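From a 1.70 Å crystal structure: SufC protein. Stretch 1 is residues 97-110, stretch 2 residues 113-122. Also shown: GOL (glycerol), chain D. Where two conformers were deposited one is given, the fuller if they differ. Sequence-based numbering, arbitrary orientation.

Stretch 1 (97-110) IANFLRLALQAKLG
Stretch 2 (113-122) VGVAEFWTKV

How do the two stretches lie against each other? Residues 97-109 form one helix, and Gly 110 leaves it with positive phi (73°). Gly 114 (phi/psi -72/167) is the N-cap of a second helix, 115-122. The axes approach to 10.9 Å with 107° between their N-to-C directions. CA atoms pair at 6.0 Å for Gln 106 and Val 113, 6.7 Å for Arg 102 and Phe 118, and 8.6 Å for Ala 98 and Val 122, so the two sequences run past each other in opposite order.

What holds Val 113, still extended at -126/121? Arg 102, with chi1 to chi3 all t, lays its guanidinium edge on the carbonyl: NE and NH2 of Arg 102 each donate to O of Val 113 at 3.0 Å. Gln 106 (m, t) adds a weak bond from NE2 to the same Val 113 O, 3.3 Å. The t rotamer of Val 113 sets its CG2 4.0 Å from Leu 105 CD2 and 3.8 Å from Leu 109 CD1.

What does Phe 118 meet one turn into the helix? Its CA-to-CB bond points toward stretch 1, and chi1 t with chi2 74° offers a ring face to Arg 102, whose CB sits 4.1 Å from the ring centroid in a CH-pi contact. CE1 of Phe 118 packs 3.9 Å from Leu 101 CB, and CZ of Phe 118 lies 4.3 Å from Ala 98 CB.

How do the flanking residues finish the contact? Trp 119 (m, chi2 105°) brings CH2 to 4.3 Å from Ala 98 CB, while its NE1 donates to glycerol O1 at 3.0 Å. Lys 121, chi1 m and then fully extended, passes CD 4.2 Å from Leu 105 CD2; its NZ forms a salt bridge with Glu 117 OE2, 2.7 Å.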

ATOM      1  N   ILE A  97     -21.336   4.320   0.266  1.00 15.38           N
ATOM      2  CA  ILE A  97     -20.075   3.695   0.644  1.00 15.99           C
ATOM      3  C   ILE A  97     -20.366   2.313   1.243  1.00 16.69           C
ATOM      4  O   ILE A  97     -19.622   1.355   1.000  1.00 15.02           O
ATOM      5  CB  ILE A  97     -19.312   4.590   1.656  1.00 14.94           C
ATOM      6  CG1 ILE A  97     -18.809   5.838   0.925  1.00 19.14           C
ATOM      7  CG2 ILE A  97     -18.137   3.855   2.262  1.00 15.25           C
ATOM      8  CD1 ILE A  97     -18.177   6.860   1.811  1.00 29.26           C
ATOM      9  N   ALA A  98     -21.453   2.185   2.003  1.00 14.80           N
ATOM     10  CA  ALA A  98     -21.781   0.885   2.589  1.00 15.56           C
ATOM     11  C   ALA A  98     -21.983  -0.189   1.506  1.00 18.11           C
ATOM     12  O   ALA A  98     -21.417  -1.289   1.600  1.00 14.29           O
ATOM     13  CB  ALA A  98     -23.037   0.991   3.478  1.00 15.97           C
ATOM     14  N   ASN A  99     -22.784   0.119   0.483  1.00 17.56           N
ATOM     15  CA  ASN A  99     -23.027  -0.845  -0.601  1.00 20.82           C
ATOM     16  C   ASN A  99     -21.722  -1.190  -1.323  1.00 18.74           C
ATOM     17  O   ASN A  99     -21.487  -2.336  -1.698  1.00 16.45           O
ATOM     18  CB  ASN A  99     -23.998  -0.270  -1.644  1.00 23.87           C
ATOM     19  CG  ASN A  99     -25.457  -0.458  -1.269  1.00 24.32           C
ATOM     20  OD1 ASN A  99     -26.333   0.273  -1.747  1.00 28.90           O
ATOM     21  ND2 ASN A  99     -25.727  -1.436  -0.435  1.00 21.13           N
ATOM     22  N   PHE A 100     -20.895  -0.175  -1.553  1.00 16.97           N
ATOM     23  CA  PHE A 100     -19.630  -0.377  -2.236  1.00 17.08           C
ATOM     24  C   PHE A 100     -18.713  -1.279  -1.427  1.00 17.07           C
ATOM     25  O   PHE A 100     -18.049  -2.165  -1.978  1.00 15.51           O
ATOM     26  CB  PHE A 100     -18.941   0.961  -2.486  1.00 17.49           C
ATOM     27  CG  PHE A 100     -17.629   0.830  -3.192  1.00 26.50           C
ATOM     28  CD1 PHE A 100     -17.580   0.355  -4.496  1.00 28.83           C
ATOM     29  CD2 PHE A 100     -16.438   1.133  -2.541  1.00 31.98           C
ATOM     30  CE1 PHE A 100     -16.360   0.178  -5.147  1.00 33.44           C
ATOM     31  CE2 PHE A 100     -15.214   0.960  -3.186  1.00 32.02           C
ATOM     32  CZ  PHE A 100     -15.179   0.483  -4.483  1.00 33.42           C
ATOM     33  N   LEU A 101     -18.674  -1.064  -0.116  0.50 13.10           N
ATOM     34  CA  LEU A 101     -17.822  -1.880   0.734  0.50 15.72           C
ATOM     35  C   LEU A 101     -18.281  -3.330   0.747  0.50 15.18           C
ATOM     36  O   LEU A 101     -17.459  -4.250   0.787  0.50 14.95           O
ATOM     37  CB  LEU A 101     -17.803  -1.331   2.163  0.50 16.71           C
ATOM     38  CG  LEU A 101     -16.451  -0.824   2.669  0.50 29.19           C
ATOM     39  CD1 LEU A 101     -15.429  -1.955   2.626  0.50 26.42           C
ATOM     40  CD2 LEU A 101     -15.985   0.336   1.820  0.50 22.76           C
ATOM     41  N   ARG A 102     -19.594  -3.538   0.699  1.00 14.09           N
ATOM     42  CA  ARG A 102     -20.123  -4.896   0.713  1.00 13.48           C
ATOM     43  C   ARG A 102     -19.727  -5.581  -0.590  1.00 15.03           C
ATOM     44  O   ARG A 102     -19.336  -6.749  -0.585  1.00 14.65           O
ATOM     45  CB  ARG A 102     -21.638  -4.880   0.858  1.00 13.64           C
ATOM     46  CG  ARG A 102     -22.217  -6.225   1.290  1.00 17.93           C
ATOM     47  CD  ARG A 102     -23.607  -6.018   1.794  1.00 22.26           C
ATOM     48  NE  ARG A 102     -24.303  -7.268   2.053  1.00 17.01           N
ATOM     49  CZ  ARG A 102     -25.618  -7.336   2.218  1.00 20.88           C
ATOM     50  NH1 ARG A 102     -26.347  -6.227   2.155  1.00 22.86           N
ATOM     51  NH2 ARG A 102     -26.208  -8.507   2.418  1.00 19.45           N
ATOM     52  N   LEU A 103     -19.816  -4.842  -1.692  1.00 14.28           N
ATOM     53  CA  LEU A 103     -19.419  -5.371  -2.990  1.00 18.93           C
ATOM     54  C   LEU A 103     -17.933  -5.736  -2.960  1.00 18.58           C
ATOM     55  O   LEU A 103     -17.544  -6.800  -3.455  1.00 16.81           O
ATOM     56  CB  LEU A 103     -19.668  -4.333  -4.099  1.00 22.10           C
ATOM     57  CG  LEU A 103     -19.206  -4.707  -5.516  1.00 30.24           C
ATOM     58  CD1 LEU A 103     -19.826  -6.030  -5.897  1.00 37.40           C
ATOM     59  CD2 LEU A 103     -19.629  -3.655  -6.524  1.00 33.08           C
ATOM     60  N   ALA A 104     -17.110  -4.854  -2.386  1.00 13.54           N
ATOM     61  CA  ALA A 104     -15.671  -5.096  -2.300  1.00 13.63           C
ATOM     62  C   ALA A 104     -15.356  -6.311  -1.447  1.00 12.72           C
ATOM     63  O   ALA A 104     -14.487  -7.095  -1.794  1.00 14.80           O
ATOM     64  CB  ALA A 104     -14.943  -3.860  -1.727  1.00 12.07           C
ATOM     65  N   LEU A 105     -16.041  -6.451  -0.312  1.00 12.57           N
ATOM     66  CA  LEU A 105     -15.779  -7.583   0.560  1.00 10.98           C
ATOM     67  C   LEU A 105     -16.235  -8.895  -0.079  1.00 16.06           C
ATOM     68  O   LEU A 105     -15.540  -9.903   0.038  1.00 17.94           O
ATOM     69  CB  LEU A 105     -16.466  -7.380   1.916  1.00 14.18           C
ATOM     70  CG  LEU A 105     -16.236  -8.415   3.010  1.00 18.75           C
ATOM     71  CD1 LEU A 105     -14.772  -8.378   3.461  1.00 16.92           C
ATOM     72  CD2 LEU A 105     -17.184  -8.120   4.180  1.00 18.84           C
ATOM     73  N   GLN A 106     -17.380  -8.883  -0.767  1.00 15.31           N
ATOM     74  CA  GLN A 106     -17.904 -10.096  -1.431  1.00 14.58           C
ATOM     75  C   GLN A 106     -16.987 -10.536  -2.572  1.00 20.09           C
ATOM     76  O   GLN A 106     -16.824 -11.730  -2.821  1.00 16.98           O
ATOM     77  CB  GLN A 106     -19.319  -9.850  -1.971  1.00 15.40           C
ATOM     78  CG  GLN A 106     -20.353  -9.737  -0.859  1.00 13.92           C
ATOM     79  CD  GLN A 106     -21.790  -9.656  -1.352  1.00 16.49           C
ATOM     80  OE1 GLN A 106     -22.064  -9.406  -2.542  1.00 21.15           O
ATOM     81  NE2 GLN A 106     -22.719  -9.846  -0.438  1.00 13.97           N
ATOM     82  N   ALA A 107     -16.396  -9.568  -3.258  1.00 15.71           N
ATOM     83  CA  ALA A 107     -15.474  -9.872  -4.353  1.00 17.56           C
ATOM     84  C   ALA A 107     -14.211 -10.528  -3.788  1.00 23.41           C
ATOM     85  O   ALA A 107     -13.709 -11.528  -4.330  1.00 23.13           O
ATOM     86  CB  ALA A 107     -15.110  -8.583  -5.109  1.00 17.55           C
ATOM     87  N   LYS A 108     -13.706  -9.975  -2.686  1.00 19.82           N
ATOM     88  CA  LYS A 108     -12.499 -10.494  -2.058  1.00 26.80           C
ATOM     89  C   LYS A 108     -12.709 -11.882  -1.439  1.00 27.60           C
ATOM     90  O   LYS A 108     -11.818 -12.734  -1.492  1.00 30.58           O
ATOM     91  CB  LYS A 108     -12.012  -9.494  -0.998  1.00 24.82           C
ATOM     92  CG  LYS A 108     -10.574  -9.686  -0.513  1.00 37.77           C
ATOM     93  CD  LYS A 108     -10.505 -10.563   0.720  1.00 37.17           C
ATOM     94  CE  LYS A 108      -9.079 -10.675   1.249  1.00 40.43           C
ATOM     95  NZ  LYS A 108      -9.019 -11.579   2.430  1.00 38.89           N
ATOM     96  N   LEU A 109     -13.889 -12.117  -0.876  1.00 28.40           N
ATOM     97  CA  LEU A 109     -14.198 -13.394  -0.229  1.00 27.35           C
ATOM     98  C   LEU A 109     -14.755 -14.485  -1.153  1.00 31.67           C
ATOM     99  O   LEU A 109     -14.751 -15.669  -0.794  1.00 33.13           O
ATOM    100  CB  LEU A 109     -15.166 -13.152   0.940  1.00 25.26           C
ATOM    101  CG  LEU A 109     -14.664 -12.315   2.126  1.00 23.93           C
ATOM    102  CD1 LEU A 109     -15.765 -12.126   3.170  1.00 20.05           C
ATOM    103  CD2 LEU A 109     -13.458 -13.009   2.762  1.00 29.38           C
ATOM    104  N   GLY A 110     -15.240 -14.093  -2.331  1.00 27.23           N
ATOM    105  CA  GLY A 110     -15.791 -15.057  -3.277  1.00 27.93           C
ATOM    106  C   GLY A 110     -17.151 -15.625  -2.894  1.00 30.16           C
ATOM    107  O   GLY A 110     -17.527 -16.721  -3.338  1.00 27.68           O
ATOM    108  N   VAL A 113     -22.062 -11.955   1.431  1.00 15.74           N
ATOM    109  CA  VAL A 113     -21.797 -11.633   2.831  1.00 14.92           C
ATOM    110  C   VAL A 113     -23.121 -11.081   3.317  1.00 14.24           C
ATOM    111  O   VAL A 113     -23.638 -10.108   2.757  1.00 17.56           O
ATOM    112  CB  VAL A 113     -20.713 -10.541   3.004  1.00 17.32           C
ATOM    113  CG1 VAL A 113     -20.676 -10.045   4.462  1.00 17.83           C
ATOM    114  CG2 VAL A 113     -19.358 -11.085   2.634  1.00 15.36           C
ATOM    115  N   GLY A 114     -23.692 -11.721   4.335  1.00 21.95           N
ATOM    116  CA  GLY A 114     -24.969 -11.269   4.862  1.00 20.04           C
ATOM    117  C   GLY A 114     -24.875  -9.971   5.654  1.00 19.57           C
ATOM    118  O   GLY A 114     -23.780  -9.548   6.008  1.00 19.60           O
ATOM    119  N   VAL A 115     -26.012  -9.343   5.946  1.00 21.79           N
ATOM    120  CA  VAL A 115     -26.005  -8.082   6.682  1.00 21.09           C
ATOM    121  C   VAL A 115     -25.308  -8.185   8.042  1.00 18.93           C
ATOM    122  O   VAL A 115     -24.638  -7.254   8.459  1.00 17.29           O
ATOM    123  CB  VAL A 115     -27.446  -7.519   6.921  1.00 25.83           C
ATOM    124  CG1 VAL A 115     -28.067  -7.055   5.602  1.00 29.97           C
ATOM    125  CG2 VAL A 115     -28.310  -8.585   7.571  1.00 28.94           C
ATOM    126  N   ALA A 116     -25.465  -9.307   8.736  1.00 18.96           N
ATOM    127  CA  ALA A 116     -24.849  -9.444  10.049  1.00 19.10           C
ATOM    128  C   ALA A 116     -23.322  -9.430  10.001  1.00 18.16           C
ATOM    129  O   ALA A 116     -22.664  -8.697  10.740  1.00 17.22           O
ATOM    130  CB  ALA A 116     -25.344 -10.714  10.743  1.00 19.68           C
ATOM    131  N   GLU A 117     -22.758 -10.240   9.115  1.00 16.87           N
ATOM    132  CA  GLU A 117     -21.310 -10.295   8.989  1.00 15.66           C
ATOM    133  C   GLU A 117     -20.793  -8.948   8.508  1.00 13.13           C
ATOM    134  O   GLU A 117     -19.798  -8.418   9.025  1.00 18.41           O
ATOM    135  CB  GLU A 117     -20.896 -11.377   7.973  1.00 20.29           C
ATOM    136  CG  GLU A 117     -19.387 -11.511   7.824  1.00 18.77           C
ATOM    137  CD  GLU A 117     -18.968 -12.497   6.735  1.00 20.06           C
ATOM    138  OE1 GLU A 117     -19.847 -13.175   6.175  1.00 21.37           O
ATOM    139  OE2 GLU A 117     -17.751 -12.591   6.446  1.00 23.75           O
ATOM    140  N   PHE A 118     -21.475  -8.388   7.516  1.00 13.73           N
ATOM    141  CA  PHE A 118     -21.041  -7.118   6.963  1.00 13.76           C
ATOM    142  C   PHE A 118     -21.020  -6.031   8.024  1.00 15.78           C
ATOM    143  O   PHE A 118     -19.994  -5.384   8.238  1.00 14.24           O
ATOM    144  CB  PHE A 118     -21.964  -6.659   5.828  1.00 13.48           C
ATOM    145  CG  PHE A 118     -21.641  -5.282   5.318  1.00 13.84           C
ATOM    146  CD1 PHE A 118     -20.524  -5.072   4.525  1.00 21.12           C
ATOM    147  CD2 PHE A 118     -22.455  -4.196   5.637  1.00 14.88           C
ATOM    148  CE1 PHE A 118     -20.208  -3.796   4.048  1.00 19.34           C
ATOM    149  CE2 PHE A 118     -22.150  -2.913   5.169  1.00 20.18           C
ATOM    150  CZ  PHE A 118     -21.013  -2.719   4.363  1.00 16.30           C
ATOM    151  N   TRP A 119     -22.143  -5.834   8.709  1.00 15.96           N
ATOM    152  CA  TRP A 119     -22.168  -4.760   9.696  1.00 14.22           C
ATOM    153  C   TRP A 119     -21.304  -4.991  10.919  1.00 16.58           C
ATOM    154  O   TRP A 119     -20.812  -4.033  11.528  1.00 18.49           O
ATOM    155  CB  TRP A 119     -23.616  -4.438  10.101  1.00 16.49           C
ATOM    156  CG  TRP A 119     -24.323  -3.630   9.049  1.00 19.29           C
ATOM    157  CD1 TRP A 119     -25.279  -4.065   8.166  1.00 23.17           C
ATOM    158  CD2 TRP A 119     -24.083  -2.259   8.735  1.00 20.83           C
ATOM    159  NE1 TRP A 119     -25.643  -3.040   7.322  1.00 26.24           N
ATOM    160  CE2 TRP A 119     -24.926  -1.921   7.651  1.00 22.61           C
ATOM    161  CE3 TRP A 119     -23.235  -1.278   9.265  1.00 17.07           C
ATOM    162  CZ2 TRP A 119     -24.945  -0.641   7.090  1.00 24.50           C
ATOM    163  CZ3 TRP A 119     -23.256  -0.009   8.707  1.00 25.04           C
ATOM    164  CH2 TRP A 119     -24.109   0.298   7.631  1.00 23.64           C
ATOM    165  N   THR A 120     -21.088  -6.247  11.278  1.00 17.01           N
ATOM    166  CA  THR A 120     -20.248  -6.529  12.430  1.00 18.69           C
ATOM    167  C   THR A 120     -18.819  -6.117  12.092  1.00 20.05           C
ATOM    168  O   THR A 120     -18.139  -5.473  12.897  1.00 21.02           O
ATOM    169  CB  THR A 120     -20.333  -8.021  12.802  1.00 19.85           C
ATOM    170  OG1 THR A 120     -21.664  -8.293  13.276  1.00 22.20           O
ATOM    171  CG2 THR A 120     -19.329  -8.374  13.890  1.00 28.41           C
ATOM    172  N   LYS A 121     -18.384  -6.441  10.879  1.00 17.77           N
ATOM    173  CA  LYS A 121     -17.033  -6.088  10.437  1.00 18.73           C
ATOM    174  C   LYS A 121     -16.869  -4.589  10.229  1.00 19.15           C
ATOM    175  O   LYS A 121     -15.824  -4.004  10.575  1.00 19.55           O
ATOM    176  CB  LYS A 121     -16.697  -6.847   9.152  1.00 23.22           C
ATOM    177  CG  LYS A 121     -16.435  -8.325   9.413  1.00 22.08           C
ATOM    178  CD  LYS A 121     -16.100  -9.067   8.128  1.00 28.67           C
ATOM    179  CE  LYS A 121     -15.713 -10.503   8.421  1.00 29.98           C
ATOM    180  NZ  LYS A 121     -15.465 -11.241   7.159  1.00 31.10           N
ATOM    181  N   VAL A 122     -17.898  -3.960   9.667  1.00 17.75           N
ATOM    182  CA  VAL A 122     -17.872  -2.527   9.443  1.00 18.50           C
ATOM    183  C   VAL A 122     -17.830  -1.805  10.781  1.00 19.66           C
ATOM    184  O   VAL A 122     -17.059  -0.864  10.953  1.00 19.16           O
ATOM    185  CB  VAL A 122     -19.122  -2.044   8.655  1.00 20.83           C
ATOM    186  CG1 VAL A 122     -19.339  -0.568   8.886  1.00 22.68           C
ATOM    187  CG2 VAL A 122     -18.933  -2.305   7.166  1.00 23.13           C
TER
HETATM  188  C1  GOL D 802     -26.383  -2.994   4.085  1.00 37.05           C
HETATM  189  O1  GOL D 802     -27.618  -3.001   5.081  1.00 31.14           O
HETATM  190  C2  GOL D 802     -26.117  -2.011   3.153  1.00 40.67           C
HETATM  191  O2  GOL D 802     -26.467  -0.783   3.580  1.00 43.80           O
HETATM  192  C3  GOL D 802     -25.658  -2.526   2.187  1.00 40.57           C
HETATM  193  O3  GOL D 802     -25.137  -3.623   1.232  1.00 38.57           O